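Local coordinates for hydrazine synthase gamma subunit (Candidatus Kuenenia stuttgartiensis, PDB 5C2V) that reduces nitric oxide to hydroxylamine with three electrons, the first half-reaction of hydrazine synthesis, as the dihaem cytochrome c subunit of the hydrazine synthase complex, at the interface of chains B and A and the interface of chains C and A. Numbering follows the deposited sequence. Chains: chain A, Hydrazine synthase gamma subunit; chain B, Hydrazine synthase beta subunit; chain C, Hydrazine synthase alpha subunit.

Contact 1: the interface of chains B and A. Residues chain B 3, 8, 10; chain A 40, 43-44, 47, 153.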
# COMPACT_ATOMS: atom_id res chain seq x y z
N ILE B 3 -46.08 29.13 -33.11
CA ILE B 3 -44.87 28.79 -32.37
C ILE B 3 -44.36 30.04 -31.68
O ILE B 3 -44.34 31.12 -32.26
CB ILE B 3 -43.78 28.20 -33.30
CG1 ILE B 3 -44.20 26.82 -33.79
CG2 ILE B 3 -42.44 28.12 -32.58
CD1 ILE B 3 -43.13 26.11 -34.60
N VAL B 8 -45.20 31.96 -37.43
CA VAL B 8 -45.45 30.68 -38.08
C VAL B 8 -46.51 29.87 -37.34
O VAL B 8 -46.44 29.71 -36.12
CB VAL B 8 -44.16 29.84 -38.19
CG1 VAL B 8 -44.41 28.59 -39.02
CG2 VAL B 8 -43.04 30.67 -38.80
N THR B 10 -48.81 26.51 -36.27
CA THR B 10 -48.73 25.07 -36.05
C THR B 10 -50.06 24.53 -35.53
O THR B 10 -50.81 25.23 -34.85
CB THR B 10 -47.61 24.71 -35.06
OG1 THR B 10 -47.61 23.29 -34.84
CG2 THR B 10 -47.80 25.43 -33.74
N SER A 40 -41.10 27.38 -43.78
CA SER A 40 -41.80 27.49 -42.51
C SER A 40 -42.26 26.13 -41.99
O SER A 40 -42.82 26.03 -40.90
CB SER A 40 -43.00 28.43 -42.65
OG SER A 40 -43.94 27.93 -43.59
N VAL A 43 -39.50 24.89 -39.19
CA VAL A 43 -39.24 25.76 -38.05
C VAL A 43 -39.31 25.03 -36.70
O VAL A 43 -38.52 25.32 -35.79
CB VAL A 43 -40.21 26.97 -38.04
CG1 VAL A 43 -41.66 26.51 -37.95
CG2 VAL A 43 -39.87 27.93 -36.91
N ARG A 44 -40.23 24.09 -36.57
CA ARG A 44 -40.41 23.38 -35.30
C ARG A 44 -39.26 22.42 -35.05
O ARG A 44 -38.78 22.30 -33.92
CB ARG A 44 -41.75 22.63 -35.29
CG ARG A 44 -42.23 22.27 -33.89
CD ARG A 44 -43.66 21.76 -33.90
NE ARG A 44 -44.24 21.76 -32.56
CZ ARG A 44 -44.19 20.73 -31.72
NH1 ARG A 44 -43.59 19.61 -32.08
NH2 ARG A 44 -44.75 20.83 -30.52
N GLN A 47 -36.63 24.38 -33.77
CA GLN A 47 -36.84 24.68 -32.36
C GLN A 47 -36.37 23.52 -31.49
O GLN A 47 -35.78 23.72 -30.42
CB GLN A 47 -38.32 24.98 -32.08
CG GLN A 47 -38.58 25.52 -30.68
CD GLN A 47 -40.05 25.75 -30.40
OE1 GLN A 47 -40.91 25.08 -30.97
NE2 GLN A 47 -40.35 26.71 -29.53
N ALA A 153 -37.18 32.96 -38.10
CA ALA A 153 -38.61 33.11 -37.83
C ALA A 153 -38.87 33.83 -36.52
O ALA A 153 -40.03 34.07 -36.15
CB ALA A 153 -39.29 31.75 -37.83
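B:Ile3 and B:Val8, both from the N-terminal segment of the beta-propeller subunit, close over A:Val43 at the start of helix 43-51 in the dihaem cytochrome c subunit. This is a loop-on-helix interface within the heterotrimer, and the side chains meet mainly through apolar packing.

A:Val43 CG1 sits between its backbone N and carbonyl carbon (chi1 60°), which lets this methyl touch both beta-subunit side chains, in directions roughly at right angles. CG1 lies 3.6 Å from B:Val8 CG1 and 3.7 Å from B:Ile3 CD1. The isoleucine meets it tip to tip, whereas the two valines run past each other in opposite directions. B:Val8 uses its other methyl too: CG2 comes 4.0 Å from A:Ala153 CB, just beyond helix 141-152, so the two branches of one valine touch different parts of the gamma subunit.

The remaining contacts set carbon against polar residues. B:Ile3 CD1 crosses the aliphatic root of A:Arg44, 3.8 Å from its CB, while the extended arginine chain carries the guanidinium away from that methyl. One turn further along the helix, the end amide of A:Gln47 slides alongside the isoleucine, with OE1 3.8 Å from B:Ile3 CG2. At the opposite end of the patch the backbone oxygen A:Ser40 O sits 3.5 Å from B:Val8 CG1.

Contact 2: the interface of chains C and A. Residues chain C 573, 577-578; chain A 86, 88, 239, 248-249.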
# COMPACT_ATOMS: atom_id res chain seq x y z
N HIS C 573 -10.97 33.14 -12.72
CA HIS C 573 -10.59 34.23 -13.60
C HIS C 573 -9.09 34.42 -13.46
O HIS C 573 -8.61 34.93 -12.45
CB HIS C 573 -11.36 35.50 -13.24
CG HIS C 573 -11.31 36.56 -14.29
ND1 HIS C 573 -11.94 37.78 -14.14
CD2 HIS C 573 -10.71 36.60 -15.50
CE1 HIS C 573 -11.72 38.52 -15.21
NE2 HIS C 573 -10.98 37.83 -16.05
N LEU C 577 -4.88 33.69 -18.79
CA LEU C 577 -5.86 33.69 -19.87
C LEU C 577 -5.60 34.82 -20.87
O LEU C 577 -5.79 34.66 -22.07
CB LEU C 577 -7.28 33.81 -19.31
CG LEU C 577 -8.39 33.99 -20.34
CD1 LEU C 577 -8.44 32.81 -21.29
CD2 LEU C 577 -9.74 34.20 -19.66
N TYR C 578 -5.14 35.96 -20.36
CA TYR C 578 -4.90 37.13 -21.19
C TYR C 578 -3.50 37.11 -21.80
O TYR C 578 -3.18 37.92 -22.66
CB TYR C 578 -5.11 38.41 -20.38
CG TYR C 578 -6.53 38.56 -19.87
CD1 TYR C 578 -7.50 39.19 -20.64
CD2 TYR C 578 -6.90 38.07 -18.62
CE1 TYR C 578 -8.80 39.33 -20.19
CE2 TYR C 578 -8.20 38.21 -18.16
CZ TYR C 578 -9.14 38.84 -18.95
OH TYR C 578 -10.43 38.98 -18.49
N GLY A 86 -9.25 35.99 -23.82
CA GLY A 86 -9.26 37.24 -23.08
C GLY A 86 -10.15 38.26 -23.76
O GLY A 86 -10.33 39.37 -23.27
N TRP A 88 -13.86 38.98 -24.63
CA TRP A 88 -15.16 38.54 -24.15
C TRP A 88 -16.32 38.91 -25.07
O TRP A 88 -16.31 39.98 -25.68
CB TRP A 88 -15.42 39.12 -22.75
CG TRP A 88 -14.36 38.76 -21.76
CD1 TRP A 88 -13.28 39.52 -21.41
CD2 TRP A 88 -14.28 37.55 -21.00
NE1 TRP A 88 -12.53 38.85 -20.47
CE2 TRP A 88 -13.12 37.65 -20.20
CE3 TRP A 88 -15.07 36.41 -20.91
CZ2 TRP A 88 -12.74 36.63 -19.33
CZ3 TRP A 88 -14.69 35.40 -20.05
CH2 TRP A 88 -13.53 35.52 -19.27
N TYR A 239 -9.57 41.02 -12.04
CA TYR A 239 -9.62 39.58 -12.22
C TYR A 239 -10.65 38.90 -11.30
O TYR A 239 -10.68 37.68 -11.20
CB TYR A 239 -8.23 38.98 -12.02
CG TYR A 239 -7.25 39.49 -13.06
CD1 TYR A 239 -7.24 38.96 -14.34
CD2 TYR A 239 -6.36 40.52 -12.77
CE1 TYR A 239 -6.35 39.42 -15.30
CE2 TYR A 239 -5.47 40.99 -13.72
CZ TYR A 239 -5.48 40.44 -14.98
OH TYR A 239 -4.60 40.90 -15.94
N ILE A 248 -12.39 44.25 -17.77
CA ILE A 248 -11.19 44.23 -18.60
C ILE A 248 -11.39 43.37 -19.84
O ILE A 248 -12.37 42.63 -19.94
CB ILE A 248 -9.96 43.71 -17.84
CG1 ILE A 248 -10.13 42.23 -17.49
CG2 ILE A 248 -9.68 44.54 -16.60
CD1 ILE A 248 -8.93 41.61 -16.81
N GLY A 249 -10.47 43.47 -20.79
CA GLY A 249 -10.50 42.62 -21.97
C GLY A 249 -9.45 42.98 -23.02
O GLY A 249 -8.88 44.07 -23.00
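C:Tyr578, on the short 3-10 helix 575-579 of the alpha subunit, inserts its ring among gamma-subunit loops, making an aromatic plug in the interface between the two catalytic subunits. Its CG lies beside the backbone N, opposite the carbonyl carbon (chi1 -62°), a setting that directs the ring into those loops. The hydrogen bonds gather on its phenol oxygen. A:Trp88 NE1 donates to C:Tyr578 OH at 2.9 Å, with the oxygen in the indole plane and the bond somewhat bent (144° at H). From its own chain, C:His573 NE2 joins the same OH at 2.8 Å in a straighter bond; gripped from both chains, the hydroxyl should be restricted in position.

Apolar contacts flank the phenol ring on both sides, each toward its rim. A:Ile248 CD1 lies near one end, 3.5 Å from C:Tyr578 CZ; A:Gly86 CA is on the opposite side, by CD1 and CE1. On the isoleucine side, the edge of the A:Tyr239 ring leans over the rim, CE1 being 3.6 Å from C:Tyr578 CE2. C:Leu577 CD2 crosses the indole at its six-membered ring, 3.9 Å from A:Trp88 CZ2.

A:Tyr239 O is 3.2 Å from C:His573 ND1, but stands well off the imidazole plane, so any hydrogen bond there would be strongly bent.

Contact 3: the interface of chains C and A. Residues chain C 146, 151; chain A 112-113.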
# COMPACT_ATOMS: atom_id res chain seq x y z
N ARG C 146 -10.68 25.68 -49.42
CA ARG C 146 -10.56 27.10 -49.75
C ARG C 146 -9.40 27.34 -50.71
O ARG C 146 -8.38 26.63 -50.66
CB ARG C 146 -10.42 27.92 -48.47
CG ARG C 146 -10.39 29.43 -48.68
CD ARG C 146 -10.92 30.17 -47.46
NE ARG C 146 -10.52 31.58 -47.46
CZ ARG C 146 -11.12 32.53 -46.76
NH1 ARG C 146 -12.16 32.23 -45.99
NH2 ARG C 146 -10.69 33.78 -46.82
N GLU C 151 -6.65 34.51 -51.50
CA GLU C 151 -7.84 34.51 -50.65
C GLU C 151 -9.11 34.39 -51.49
O GLU C 151 -9.72 35.39 -51.86
CB GLU C 151 -7.88 35.79 -49.80
CG GLU C 151 -8.97 35.80 -48.75
CD GLU C 151 -8.44 36.13 -47.36
OE1 GLU C 151 -7.46 36.89 -47.27
OE2 GLU C 151 -9.01 35.63 -46.37
N PRO A 112 -11.69 39.49 -43.22
CA PRO A 112 -11.87 39.07 -44.62
C PRO A 112 -12.55 37.71 -44.72
O PRO A 112 -13.06 37.35 -45.78
CB PRO A 112 -10.44 39.02 -45.16
CG PRO A 112 -9.60 38.77 -43.95
CD PRO A 112 -10.28 39.49 -42.83
N ASP A 113 -12.53 36.96 -43.63
CA ASP A 113 -13.09 35.61 -43.59
C ASP A 113 -14.61 35.60 -43.67
O ASP A 113 -15.20 34.70 -44.27
CB ASP A 113 -12.64 34.90 -42.31
CG ASP A 113 -13.00 35.67 -41.05
OD1 ASP A 113 -12.24 36.59 -40.68
OD2 ASP A 113 -14.04 35.36 -40.44
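The ring of A:Pro112 supplies the apolar centre, turning CB and CG toward the side chain of C:Glu151. CB is 3.9 Å from the carboxylate oxygen C:Glu151 OE2 and 4.1 Å from the carboxylate carbon C:Glu151 CD. The two side chains cross at about a right angle, the proline presenting hydrocarbon to the end of the glutamate. C:Glu151 is poorly ordered, so this packing should be read as approximate.

Outward from the proline, the polar groups pair within the alpha subunit. C:Arg146, the last residue of strand 140-146, holds its CG opposite the backbone N (chi1 -176°) and reaches out to C:Glu151. The two form a salt bridge, modelled at 2.5 Å between C:Arg146 NH2 and C:Glu151 OE2, a shortness that carries no weight given the glutamate's disorder. The carboxylate lies in plane at the edge of the guanidinium.

At the rim C:Arg146 NH1 approaches the A:Asp113 backbone, 4.3 Å from CA, while the aspartate carboxylate points away, its OD2 6.6 Å from C:Arg146 NH1. At that separation the opposite charges may attract weakly through space, without a salt bridge. A:Asp113 OD1 is also 6.6 Å from C:Glu151 OE2; the salt bridge with C:Arg146 may reduce any repulsion there. The patch adds a small, loose touching point between the alpha and gamma subunits, which may supplement their other contacts in the complex.

Measured between the centres of their C-alpha atoms, contact 1 lies about 38 Å from contact 2 and 34 Å from contact 3, while contacts 2 and 3 are about 28 Å apart. They have no residues in common, but all three use the gamma subunit. Contact 1 joins it to the beta subunit through helix 43-51; contacts 2 and 3 join it to well-separated stretches of the alpha subunit, the 3-10 helix 575-579 and the end of strand 140-146. The gamma subunit thus touches both partners of the heterotrimer, and its two alpha-subunit contacts may together limit rocking between the catalytic subunits.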